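Local coordinates for phosphoglycerate dehydrogenase (Lactobacillus plantarum, PDB 3EVT), which probably catalyses the NAD-dependent oxidation of 3-phospho-D-glycerate to 3-phosphooxypyruvate, the entry step of serine biosynthesis, at residues Val43-Asn47 with Val65-Ser69; Asn89-Ile93 with Thr287-Ile291; Ala192-Ala198 with Pro221-Gly227; Leu213-Thr217 with His244-Met248; Leu237-Asp242 with Leu265-Val271. All blocks are in the same frame, centred on the assembly; numbering follows the deposited sequence.

Contact 1: Val43-Asn47 with Val65-Ser69; sequences VMYGN and VQVIS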
# COMPACT_ATOMS: atom_id res chain seq x y z
N VAL A 43 -25.35 -0.87 -18.24
CA VAL A 43 -24.24 -0.05 -17.84
C VAL A 43 -23.87 0.96 -18.95
O VAL A 43 -24.01 0.69 -20.14
CB VAL A 43 -23.04 -0.92 -17.54
CG1 VAL A 43 -21.83 -0.06 -17.19
CG2 VAL A 43 -23.40 -1.95 -16.44
N MET A 44 -23.42 2.13 -18.53
CA MET A 44 -22.97 3.12 -19.47
C MET A 44 -21.56 3.52 -19.08
O MET A 44 -21.28 3.91 -17.93
CB MET A 44 -23.97 4.31 -19.49
CG MET A 44 -23.87 5.25 -20.73
SD MET A 44 -25.08 6.65 -20.68
CE MET A 44 -26.44 5.72 -20.00
N TYR A 45 -20.64 3.36 -20.02
CA TYR A 45 -19.31 3.90 -19.84
C TYR A 45 -19.22 5.26 -20.56
O TYR A 45 -19.24 5.31 -21.81
CB TYR A 45 -18.32 2.91 -20.42
CG TYR A 45 -16.89 3.37 -20.36
CD1 TYR A 45 -16.39 4.04 -19.25
CD2 TYR A 45 -16.02 3.11 -21.41
CE1 TYR A 45 -15.02 4.47 -19.21
CE2 TYR A 45 -14.68 3.50 -21.37
CZ TYR A 45 -14.19 4.17 -20.27
OH TYR A 45 -12.87 4.56 -20.30
N GLY A 46 -19.19 6.35 -19.77
CA GLY A 46 -19.20 7.72 -20.27
C GLY A 46 -20.63 8.25 -20.26
O GLY A 46 -21.56 7.50 -20.49
N ASN A 47 -20.82 9.53 -20.00
CA ASN A 47 -22.14 10.14 -20.13
C ASN A 47 -22.47 10.32 -21.63
O ASN A 47 -21.58 10.41 -22.45
CB ASN A 47 -22.19 11.44 -19.32
CG ASN A 47 -23.52 12.22 -19.46
OD1 ASN A 47 -24.63 11.63 -19.56
ND2 ASN A 47 -23.42 13.55 -19.44
N VAL A 65 -23.95 3.90 -14.13
CA VAL A 65 -23.28 4.85 -15.06
C VAL A 65 -21.87 5.24 -14.57
O VAL A 65 -21.69 5.69 -13.45
CB VAL A 65 -24.12 6.14 -15.27
CG1 VAL A 65 -23.36 7.14 -16.16
CG2 VAL A 65 -25.45 5.80 -15.92
N GLN A 66 -20.87 5.04 -15.40
CA GLN A 66 -19.53 5.51 -15.08
C GLN A 66 -19.26 6.76 -15.92
O GLN A 66 -19.07 6.64 -17.13
CB GLN A 66 -18.46 4.46 -15.44
CG GLN A 66 -17.03 4.97 -15.29
CD GLN A 66 -16.53 4.99 -13.85
OE1 GLN A 66 -16.57 3.95 -13.15
NE2 GLN A 66 -16.05 6.18 -13.37
N VAL A 67 -19.16 7.94 -15.30
CA VAL A 67 -18.75 9.14 -16.04
C VAL A 67 -17.22 9.28 -16.07
O VAL A 67 -16.54 8.79 -15.15
CB VAL A 67 -19.51 10.42 -15.57
CG1 VAL A 67 -20.96 10.23 -15.87
CG2 VAL A 67 -19.39 10.62 -14.04
N ILE A 68 -16.68 9.87 -17.13
CA ILE A 68 -15.23 9.90 -17.30
C ILE A 68 -14.65 11.26 -17.07
O ILE A 68 -13.66 11.62 -17.68
CB ILE A 68 -14.80 9.38 -18.67
CG1 ILE A 68 -15.80 9.83 -19.74
CG2 ILE A 68 -14.69 7.83 -18.65
CD1 ILE A 68 -15.33 11.03 -20.61
N SER A 69 -15.24 12.01 -16.15
CA SER A 69 -14.62 13.21 -15.63
C SER A 69 -15.19 13.42 -14.23
O SER A 69 -16.22 12.83 -13.92
CB SER A 69 -14.94 14.37 -16.56
OG SER A 69 -16.27 14.23 -17.06
O HOH W 1 -18.43 11.07 -18.96
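Tyr45 and Gln66 run side by side and point the same way, with CG of Gln66 reaching the edge of the phenol ring at CD1, 4.1 Å off. Both side chains swing their CG away from the backbone N (chi1 177° in Tyr45), which lays them along the same side of the sheet. Beyond that start Gln66 bends at chi2, and its amide turns off toward the following residues: NE2 donates to the O of Val67 and also to the O of Asn89, while OE1 accepts from Asn295. Ile68 comes at the ring from another direction, roughly at right angles to the tyrosine side chain, and its CG2 approaches CE1 at 3.4 Å; with chi2 at 102°, off a staggered value, the exact placing of this side chain is doubtful. The two strands are neighbours in the parallel sheet that starts the chain, in the domain that in this family binds the substrate, and flank helix 50-56 in a right-handed beta-alpha-beta unit. Gln66 is the pivot of the pairing: its N donates to Met44 O at 2.8 Å and its O accepts from Gly46 N at 2.7 Å. On the sheet's other face CB of Met44 packs alongside CG2 of Val65 at 4.1 Å, both residues also touching Leu51 of that helix. Past the strand ends the chains part, and CB of Asn47 rests on CG1 of Val67. A water links the two backbones there, accepting from Asn47 N and from Ile68 N at 2.8 Å. Phe292 of helix 284-302 stacks on the Tyr45 ring.

Contact 2: Asn89-Ile93 with Thr287-Ile291; sequences NTSGI and TVFPI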
# COMPACT_ATOMS: atom_id res chain seq x y z
N ASN A 89 -17.34 8.34 -10.74
CA ASN A 89 -16.61 9.30 -11.57
C ASN A 89 -15.13 8.95 -11.59
O ASN A 89 -14.75 7.81 -11.31
CB ASN A 89 -16.90 10.73 -11.11
CG ASN A 89 -16.27 11.04 -9.81
OD1 ASN A 89 -15.58 10.21 -9.22
ND2 ASN A 89 -16.51 12.26 -9.33
N THR A 90 -14.29 9.93 -11.97
CA THR A 90 -12.85 9.73 -12.17
C THR A 90 -11.98 10.67 -11.32
O THR A 90 -10.91 11.09 -11.77
CB THR A 90 -12.46 10.00 -13.63
OG1 THR A 90 -13.16 11.18 -14.07
CG2 THR A 90 -12.83 8.79 -14.56
N SER A 91 -12.39 10.99 -10.10
CA SER A 91 -11.49 11.78 -9.26
C SER A 91 -10.31 11.02 -8.65
O SER A 91 -10.24 9.79 -8.70
CB SER A 91 -12.24 12.55 -8.18
OG SER A 91 -13.08 11.69 -7.47
N GLY A 92 -9.35 11.78 -8.11
CA GLY A 92 -8.25 11.20 -7.35
C GLY A 92 -7.06 10.65 -8.13
O GLY A 92 -6.11 10.12 -7.52
N ILE A 93 -7.10 10.78 -9.46
CA ILE A 93 -6.07 10.12 -10.28
C ILE A 93 -4.66 10.64 -10.04
O ILE A 93 -3.73 9.86 -9.75
CB ILE A 93 -6.37 10.19 -11.78
CG1 ILE A 93 -7.73 9.51 -12.08
CG2 ILE A 93 -5.19 9.49 -12.52
CD1 ILE A 93 -8.18 9.63 -13.55
N THR A 287 -5.91 6.22 -17.84
CA THR A 287 -6.03 6.32 -16.39
C THR A 287 -7.48 6.13 -16.04
O THR A 287 -7.84 5.62 -14.98
CB THR A 287 -5.59 7.72 -15.85
OG1 THR A 287 -6.24 8.77 -16.58
CG2 THR A 287 -4.07 7.88 -15.92
N VAL A 288 -8.32 6.58 -16.95
CA VAL A 288 -9.73 6.51 -16.73
C VAL A 288 -10.28 5.06 -16.93
O VAL A 288 -11.16 4.62 -16.21
CB VAL A 288 -10.40 7.47 -17.68
CG1 VAL A 288 -11.88 7.18 -17.71
CG2 VAL A 288 -10.09 8.91 -17.23
N PHE A 289 -9.73 4.32 -17.90
CA PHE A 289 -10.26 2.99 -18.20
C PHE A 289 -10.16 1.98 -17.05
O PHE A 289 -11.14 1.30 -16.77
CB PHE A 289 -9.66 2.39 -19.47
CG PHE A 289 -10.24 1.02 -19.81
CD1 PHE A 289 -11.53 0.91 -20.34
CD2 PHE A 289 -9.52 -0.14 -19.56
CE1 PHE A 289 -12.11 -0.35 -20.64
CE2 PHE A 289 -10.09 -1.44 -19.85
CZ PHE A 289 -11.39 -1.54 -20.38
N PRO A 290 -8.99 1.90 -16.36
CA PRO A 290 -8.89 0.98 -15.20
C PRO A 290 -9.94 1.28 -14.11
O PRO A 290 -10.35 0.35 -13.39
CB PRO A 290 -7.50 1.27 -14.64
CG PRO A 290 -6.70 1.75 -15.81
CD PRO A 290 -7.69 2.54 -16.66
N ILE A 291 -10.34 2.56 -13.98
CA ILE A 291 -11.41 2.92 -13.04
C ILE A 291 -12.73 2.21 -13.40
O ILE A 291 -13.30 1.52 -12.57
CB ILE A 291 -11.60 4.46 -12.84
CG1 ILE A 291 -10.36 5.05 -12.16
CG2 ILE A 291 -12.83 4.74 -11.93
CD1 ILE A 291 -10.32 6.63 -12.18
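Thr90 and Ile93 face the helical backbone of Val288 and Thr287 from a loop, the CA atoms of Thr90 and Val288 lying 6.4 Å apart, and the helix is kinked where Pro290 lacks an N-H to offer the preceding turn. The meeting is almost wholly of methyl groups. CG2 of Thr90, set beside its own backbone N by a chi1 of 43°, wedges against both methyls of Val288, nearest to CG1 at 3.7 Å. Ile93 uses two branches: CG2 lies against CB of Thr287 at 3.8 Å, while the CG1-CD1 arm slants across CD1 of Ile291. Gly92 is the N-cap of helix 93-110, which Ile93 opens and which runs on to pack against Phe194 and Ile224 of the nucleotide-binding domain, while helix 284-302 begins where the chain has come back to the first domain. With an alanine in place of Ile93, loss of both branches would probably leave a gap beside Ile291 CD1 and Thr287. OG1 of Thr287 lies 3.7 Å from CD1 of Ile93 but gives its hydrogen bond within the helix, to Phe284 O. At the far end CG2 of Ile291 touches the carbonyl O of Asn89, whose amide ND2 binds Ala70 O.

Contact 3: Ala192-Ala198 with Pro221-Gly227; sequences ANFIVNA and PMLINIG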
# COMPACT_ATOMS: atom_id res chain seq x y z
N ALA A 192 7.28 11.22 15.01
CA ALA A 192 7.30 10.86 13.56
C ALA A 192 8.39 9.88 13.10
O ALA A 192 9.58 10.10 13.32
CB ALA A 192 7.32 12.11 12.67
N ASN A 193 7.99 8.80 12.42
CA ASN A 193 9.00 8.07 11.68
C ASN A 193 9.22 8.65 10.25
O ASN A 193 10.33 8.59 9.71
CB ASN A 193 8.71 6.57 11.69
CG ASN A 193 8.45 6.05 13.10
OD1 ASN A 193 7.30 5.90 13.56
ND2 ASN A 193 9.52 5.85 13.83
N PHE A 194 8.19 9.27 9.67
CA PHE A 194 8.30 9.85 8.30
C PHE A 194 7.57 11.18 8.29
O PHE A 194 6.45 11.32 8.85
CB PHE A 194 7.64 8.92 7.24
CG PHE A 194 8.17 7.50 7.26
CD1 PHE A 194 9.20 7.10 6.39
CD2 PHE A 194 7.66 6.58 8.15
CE1 PHE A 194 9.68 5.84 6.41
CE2 PHE A 194 8.16 5.29 8.17
CZ PHE A 194 9.18 4.93 7.32
N ILE A 195 8.22 12.16 7.70
CA ILE A 195 7.65 13.48 7.53
C ILE A 195 7.54 13.79 6.04
O ILE A 195 8.51 13.75 5.32
CB ILE A 195 8.52 14.55 8.19
CG1 ILE A 195 8.63 14.27 9.71
CG2 ILE A 195 7.99 15.94 7.83
CD1 ILE A 195 9.70 15.10 10.48
N VAL A 196 6.33 14.09 5.61
CA VAL A 196 6.06 14.37 4.24
C VAL A 196 5.61 15.82 4.09
O VAL A 196 4.66 16.25 4.71
CB VAL A 196 5.02 13.34 3.64
CG1 VAL A 196 4.62 13.72 2.18
CG2 VAL A 196 5.64 11.85 3.71
N ASN A 197 6.33 16.57 3.26
CA ASN A 197 5.84 17.88 2.86
C ASN A 197 5.02 17.80 1.59
O ASN A 197 5.54 17.42 0.58
CB ASN A 197 6.97 18.86 2.59
CG ASN A 197 6.42 20.21 2.16
OD1 ASN A 197 5.46 20.67 2.77
ND2 ASN A 197 6.91 20.79 1.06
N ALA A 198 3.74 18.19 1.65
CA ALA A 198 2.92 18.31 0.47
C ALA A 198 2.27 19.71 0.43
O ALA A 198 1.19 19.89 -0.11
CB ALA A 198 1.82 17.20 0.47
N PRO A 221 13.69 10.57 11.79
CA PRO A 221 12.73 10.21 10.72
C PRO A 221 13.28 10.41 9.30
O PRO A 221 14.35 10.97 9.10
CB PRO A 221 11.56 11.16 10.97
CG PRO A 221 12.29 12.43 11.43
CD PRO A 221 13.47 11.93 12.30
N MET A 222 12.54 9.91 8.31
CA MET A 222 12.88 10.11 6.92
C MET A 222 12.07 11.35 6.42
O MET A 222 10.87 11.50 6.73
CB MET A 222 12.56 8.83 6.13
CG MET A 222 12.72 8.91 4.59
SD MET A 222 12.34 7.38 3.69
CE MET A 222 12.81 7.99 2.07
N LEU A 223 12.72 12.25 5.68
CA LEU A 223 12.01 13.44 5.20
C LEU A 223 11.69 13.28 3.74
O LEU A 223 12.58 12.89 2.97
CB LEU A 223 12.83 14.72 5.41
CG LEU A 223 12.17 15.97 4.77
CD1 LEU A 223 10.96 16.45 5.61
CD2 LEU A 223 13.20 17.07 4.67
N ILE A 224 10.44 13.56 3.35
CA ILE A 224 10.08 13.44 1.94
C ILE A 224 9.46 14.71 1.45
O ILE A 224 8.50 15.18 2.04
CB ILE A 224 9.13 12.24 1.69
CG1 ILE A 224 9.82 10.92 2.09
CG2 ILE A 224 8.72 12.23 0.18
CD1 ILE A 224 8.94 9.95 2.70
N ASN A 225 9.96 15.27 0.35
CA ASN A 225 9.41 16.53 -0.16
C ASN A 225 8.75 16.36 -1.51
O ASN A 225 9.41 16.12 -2.52
CB ASN A 225 10.48 17.65 -0.27
CG ASN A 225 9.85 19.01 -0.49
OD1 ASN A 225 8.61 19.13 -0.47
ND2 ASN A 225 10.66 20.05 -0.67
N ILE A 226 7.44 16.50 -1.54
CA ILE A 226 6.71 16.46 -2.79
C ILE A 226 5.91 17.76 -2.82
O ILE A 226 4.90 17.85 -3.48
CB ILE A 226 5.77 15.24 -2.87
CG1 ILE A 226 4.99 15.08 -1.56
CG2 ILE A 226 6.54 13.95 -3.20
CD1 ILE A 226 3.65 14.44 -1.72
N GLY A 227 6.34 18.77 -2.06
CA GLY A 227 5.67 20.08 -2.06
C GLY A 227 6.42 20.87 -3.10
O GLY A 227 6.35 20.53 -4.29
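Asn193 O accepts from Met222 N at 2.9 Å, the first rung of a parallel strand pair at the heart of the Rossmann fold, where 194-197 leads through helix 211-215 to 222-225. The ladder then alternates regularly: Ile195 N gives to Met222 O, Ile195 O takes from Ile224 N at 2.8 Å, and Asn197 N gives to Ile224 O. It closes with Ile226 N on Asn197 O at 3.0 Å. The N-H groups of Phe194 and Val196 turn the other way, to strand 139-143, so both edges of 194-197 are in use. The side chain of Asn193 leaves the contact, its OD1 accepting from Gln139 N.

On one face Met222 SD sits at the edge of the Phe194 ring, a Met-aromatic contact 5.3 Å from the centroid, and Val196 packs on Ile224; on the other Ile195 meets Leu223 CD1. At the C-terminal ends two buried amides lie side by side, joined by one bond, Asn197 ND2 to Asn225 OD1, and their other ends are met by the following loops. Asn197 OD1 accepts from Leu199 N and Asn225 ND2 donates to Arg228 O. Asn225 OD1 is gripped twice from opposite faces of its carbonyl plane, by Asn197 ND2 and by Gly227 N, the latter bond making an Asx turn at 2.8 Å. Gly227 suits this crowding: a CB built on it would fall 2.1 Å from Asn197 ND2.

Contact 4: Leu213-Thr217 with His244-Met248; sequences LFQQT and HQLSM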
# COMPACT_ATOMS: atom_id res chain seq x y z
N LEU A 213 12.98 22.99 13.03
CA LEU A 213 12.09 21.83 12.76
C LEU A 213 12.82 20.51 12.95
O LEU A 213 12.40 19.67 13.75
CB LEU A 213 11.45 21.88 11.36
CG LEU A 213 10.39 20.77 11.07
CD1 LEU A 213 9.30 21.16 10.06
CD2 LEU A 213 10.99 19.41 10.68
N PHE A 214 13.95 20.38 12.26
CA PHE A 214 14.75 19.18 12.31
C PHE A 214 15.16 18.86 13.73
O PHE A 214 15.17 17.70 14.12
CB PHE A 214 15.98 19.29 11.39
CG PHE A 214 15.63 19.40 9.93
CD1 PHE A 214 14.47 18.80 9.43
CD2 PHE A 214 16.45 20.10 9.05
CE1 PHE A 214 14.15 18.90 8.09
CE2 PHE A 214 16.13 20.22 7.69
CZ PHE A 214 14.97 19.61 7.21
N GLN A 215 15.52 19.87 14.50
CA GLN A 215 15.93 19.68 15.90
C GLN A 215 14.83 19.17 16.82
O GLN A 215 15.13 18.60 17.84
CB GLN A 215 16.51 21.00 16.48
CG GLN A 215 18.03 20.96 16.74
CD GLN A 215 18.71 22.33 16.61
OE1 GLN A 215 18.28 23.33 17.23
NE2 GLN A 215 19.80 22.39 15.82
N GLN A 216 13.55 19.40 16.48
CA GLN A 216 12.45 18.89 17.28
C GLN A 216 12.13 17.39 17.09
O GLN A 216 11.27 16.86 17.79
CB GLN A 216 11.16 19.69 17.01
CG GLN A 216 11.21 21.14 17.44
CD GLN A 216 10.03 21.91 16.86
OE1 GLN A 216 9.00 22.09 17.51
NE2 GLN A 216 10.17 22.33 15.63
N THR A 217 12.82 16.71 16.17
CA THR A 217 12.50 15.31 15.85
C THR A 217 13.28 14.45 16.81
O THR A 217 14.42 14.78 17.13
CB THR A 217 12.89 14.88 14.39
OG1 THR A 217 14.32 14.82 14.22
CG2 THR A 217 12.28 15.77 13.34
N HIS A 244 22.64 12.84 12.14
CA HIS A 244 21.63 11.83 12.37
C HIS A 244 20.42 12.35 13.06
O HIS A 244 19.86 11.64 13.90
CB HIS A 244 22.22 10.73 13.23
CG HIS A 244 23.56 10.28 12.76
ND1 HIS A 244 23.73 9.59 11.58
CD2 HIS A 244 24.80 10.48 13.27
CE1 HIS A 244 25.02 9.35 11.40
NE2 HIS A 244 25.69 9.89 12.40
N GLN A 245 20.02 13.58 12.76
CA GLN A 245 18.73 14.08 13.23
C GLN A 245 17.66 13.51 12.28
O GLN A 245 16.47 13.44 12.62
CB GLN A 245 18.70 15.61 13.21
CG GLN A 245 18.98 16.27 14.55
CD GLN A 245 19.43 17.76 14.43
OE1 GLN A 245 19.93 18.22 13.38
NE2 GLN A 245 19.25 18.53 15.53
N LEU A 246 18.10 13.14 11.08
CA LEU A 246 17.25 12.54 10.04
C LEU A 246 17.97 11.29 9.55
O LEU A 246 19.19 11.30 9.43
CB LEU A 246 17.09 13.50 8.85
CG LEU A 246 16.30 14.81 8.98
CD1 LEU A 246 16.07 15.45 7.61
CD2 LEU A 246 14.96 14.58 9.66
N SER A 247 17.22 10.24 9.21
CA SER A 247 17.88 9.03 8.66
C SER A 247 18.10 9.08 7.14
O SER A 247 19.06 8.51 6.64
CB SER A 247 17.13 7.75 9.01
OG SER A 247 15.73 7.89 8.80
N MET A 248 17.21 9.77 6.40
CA MET A 248 17.15 9.64 4.93
C MET A 248 16.26 10.77 4.43
O MET A 248 15.41 11.28 5.18
CB MET A 248 16.49 8.30 4.51
CG MET A 248 17.33 7.05 4.64
SD MET A 248 18.73 6.76 3.49
CE MET A 248 17.86 7.24 2.04
O HOH W 2 15.56 12.92 15.27
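Phe214 and Leu246 both keep CG beside the backbone N (chi1 -65° and -69°), and from there the leucine's CD1 reaches over one face of the ring. It stands 4.2 Å from the centroid and 21° off the normal, displaced toward the CD1-CE1 rim, a CH-pi contact that closes the buried side of the meeting. Gln245 lies nearer the solvent. Its chain runs extended beyond CG and slants across Gln215, with the two amide planes turned well apart. NE2 of Gln245 comes within 3.0 Å of Gln215 CG, too close for an amide against a methylene, so the exact placing of that end is doubtful. A water donates to Gln245 O at 2.8 Å and weakly to Thr217 O, linking the two chains. Thr217 OG1 lies 3.0 Å from Gln245 O and 3.0 Å from Phe214 O. An alanine in place of Gln245 is likely to leave Phe214 O and the CG methylene of Gln215 without the glutamine chain that lies against them. His244 ends helix 234-242 in a Schellman motif, with Gln245 N bonded to Ala240 O. Segment 244-248 thus leads from this helix into strand 248-251, pressing Leu246 among Leu237 and Leu241 of helix 234-242 and Leu223 of strand 222-225, while the end of helix 211-215 covers it through Phe214.

Contact 5: Leu237-Asp242 with Leu265-Val271; sequences LMTALD and LWQRDDV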
# COMPACT_ATOMS: atom_id res chain seq x y z
N LEU A 237 19.24 20.58 5.81
CA LEU A 237 18.94 19.18 5.51
C LEU A 237 20.23 18.33 5.54
O LEU A 237 20.31 17.30 6.25
CB LEU A 237 18.18 19.06 4.17
CG LEU A 237 17.97 17.59 3.65
CD1 LEU A 237 17.10 16.72 4.59
CD2 LEU A 237 17.43 17.50 2.24
N MET A 238 21.25 18.78 4.80
CA MET A 238 22.49 18.04 4.76
C MET A 238 23.15 17.94 6.13
O MET A 238 23.68 16.87 6.48
CB MET A 238 23.43 18.57 3.68
CG MET A 238 22.93 18.23 2.24
SD MET A 238 24.13 18.65 0.97
CE MET A 238 23.86 20.41 1.03
N THR A 239 23.08 19.02 6.92
CA THR A 239 23.62 18.96 8.27
C THR A 239 22.77 18.11 9.26
O THR A 239 23.33 17.36 10.08
CB THR A 239 24.14 20.37 8.79
OG1 THR A 239 23.06 21.22 9.09
CG2 THR A 239 24.98 21.08 7.71
N ALA A 240 21.44 18.14 9.12
CA ALA A 240 20.55 17.23 9.91
C ALA A 240 20.84 15.75 9.64
O ALA A 240 20.76 14.92 10.55
CB ALA A 240 19.11 17.50 9.63
N LEU A 241 21.13 15.41 8.38
CA LEU A 241 21.56 14.07 8.01
C LEU A 241 22.95 13.79 8.51
O LEU A 241 23.25 12.70 8.97
CB LEU A 241 21.51 13.91 6.49
CG LEU A 241 20.09 13.95 5.89
CD1 LEU A 241 20.10 14.30 4.39
CD2 LEU A 241 19.32 12.62 6.19
N ASP A 242 23.81 14.78 8.45
CA ASP A 242 25.15 14.60 8.99
C ASP A 242 25.12 14.23 10.47
O ASP A 242 25.84 13.32 10.89
CB ASP A 242 26.03 15.83 8.74
CG ASP A 242 26.55 15.85 7.33
OD1 ASP A 242 26.48 14.81 6.66
OD2 ASP A 242 27.01 16.92 6.91
N LEU A 265 24.07 17.49 -3.05
CA LEU A 265 22.92 16.58 -2.79
C LEU A 265 22.96 15.30 -3.62
O LEU A 265 22.62 14.21 -3.12
CB LEU A 265 21.56 17.27 -3.03
CG LEU A 265 20.95 18.11 -1.92
CD1 LEU A 265 19.61 18.62 -2.36
CD2 LEU A 265 20.84 17.33 -0.57
N TRP A 266 23.35 15.41 -4.88
CA TRP A 266 23.43 14.21 -5.73
C TRP A 266 24.41 13.14 -5.25
O TRP A 266 24.18 11.95 -5.47
CB TRP A 266 23.86 14.53 -7.15
CG TRP A 266 22.90 15.35 -8.04
CD1 TRP A 266 23.03 16.67 -8.37
CD2 TRP A 266 21.75 14.85 -8.77
NE1 TRP A 266 22.02 17.02 -9.25
CE2 TRP A 266 21.24 15.93 -9.51
CE3 TRP A 266 21.13 13.60 -8.88
CZ2 TRP A 266 20.11 15.81 -10.35
CZ3 TRP A 266 20.01 13.47 -9.70
CH2 TRP A 266 19.50 14.58 -10.41
N GLN A 267 25.53 13.58 -4.67
CA GLN A 267 26.58 12.65 -4.26
C GLN A 267 26.28 11.92 -2.97
O GLN A 267 27.03 11.03 -2.63
CB GLN A 267 27.95 13.35 -4.06
CG GLN A 267 28.02 14.77 -4.58
CD GLN A 267 28.34 14.82 -6.08
OE1 GLN A 267 28.85 13.83 -6.65
NE2 GLN A 267 28.03 15.98 -6.74
N ARG A 268 25.21 12.28 -2.25
CA ARG A 268 24.86 11.56 -1.01
C ARG A 268 24.20 10.19 -1.31
O ARG A 268 23.46 10.04 -2.30
CB ARG A 268 23.95 12.40 -0.14
CG ARG A 268 24.21 13.94 -0.20
CD ARG A 268 24.66 14.56 1.12
NE ARG A 268 24.25 13.86 2.35
CZ ARG A 268 24.67 14.19 3.58
NH1 ARG A 268 24.27 13.51 4.65
NH2 ARG A 268 25.49 15.22 3.75
N ASP A 269 24.50 9.18 -0.48
CA ASP A 269 23.78 7.90 -0.50
C ASP A 269 22.49 7.92 0.34
O ASP A 269 21.77 6.94 0.38
CB ASP A 269 24.70 6.78 -0.02
CG ASP A 269 25.73 6.38 -1.07
OD1 ASP A 269 25.60 6.82 -2.25
OD2 ASP A 269 26.65 5.61 -0.75
N ASP A 270 22.21 9.03 1.00
CA ASP A 270 21.10 9.10 1.94
C ASP A 270 20.05 10.11 1.48
O ASP A 270 19.17 10.49 2.27
CB ASP A 270 21.59 9.43 3.37
CG ASP A 270 22.28 10.78 3.46
OD1 ASP A 270 22.41 11.46 2.42
OD2 ASP A 270 22.72 11.16 4.56
N VAL A 271 20.15 10.54 0.22
CA VAL A 271 19.13 11.41 -0.34
C VAL A 271 18.75 10.85 -1.70
O VAL A 271 19.65 10.55 -2.51
CB VAL A 271 19.60 12.89 -0.46
CG1 VAL A 271 18.50 13.78 -1.03
CG2 VAL A 271 20.03 13.41 0.87
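Asp242 OD1 takes two nitrogens of one arginine, NH2 of Arg268 at 3.1 Å and NH1 of the same residue a little farther off. Both donors reach the oxygen from the same face of the carboxylate plane, tilted well above it, though the oxygen itself lies close to the plane of the guanidinium. The second grip is straighter. Asp270 meets Arg268 side-on, one oxygen to each nitrogen through their syn lone pairs: NE bonds to OD1 at 3.0 Å and NH1 to OD2 at 2.8 Å, the latter N-H...O angle being 169°. NH1 therefore serves both acids, and the guanidinium keeps apart two carboxylates whose nearest oxygens, Asp242 OD1 and Asp270 OD2, are 5.6 Å from each other. Their like charges are probably balanced in part by the arginine between them. To get there Arg268 pays in its chain, bent at chi2 (-116°) and at chi3, neither of them staggered. Met238 CA covers one face of the guanidinium, and CB of Leu241 lies obliquely 3.3 Å from NH1. Apolar pairs lie to one side of the ion network: Met238 CG meets Leu265 CD2 at 3.6 Å, and CD1 of Leu241 crosses CG2 of Val271 at about a right angle. Nearby, Asp269 forms a salt bridge with Arg121 of the second subunit, so the loop also belongs to the dimer interface. The whole is a salt-bridge network over apolar side chains, fixing helix 234-242 of the Rossmann domain to the loop that leads into its outermost strand, 271-273.

How the contacts relate
Contacts 1 and 2 sit in and beside the domain whose parallel sheet starts the chain, and touch, Gln66 NE2 reaching Asn89 O at 2.9 Å; their centres are 11 Å apart. Contacts 3, 4 and 5 cluster in the nucleotide domain, nested along the chain inside the loop that contact 2 closes. Centres of contacts 3 and 4 are 11 Å apart, joined where Leu223 N meets Met248 O, and contact 4 begins where the helix of contact 5 ends, Gln245 N bonding to Ala240 O at 2.7 Å. Contact 1 is about 37 Å from contact 3 between centres. In contact 3 the Ala198 side chain lies near, without touching, the Rossmann-type glycines Gly144, Gly146 and Gly149, where NAD probably binds.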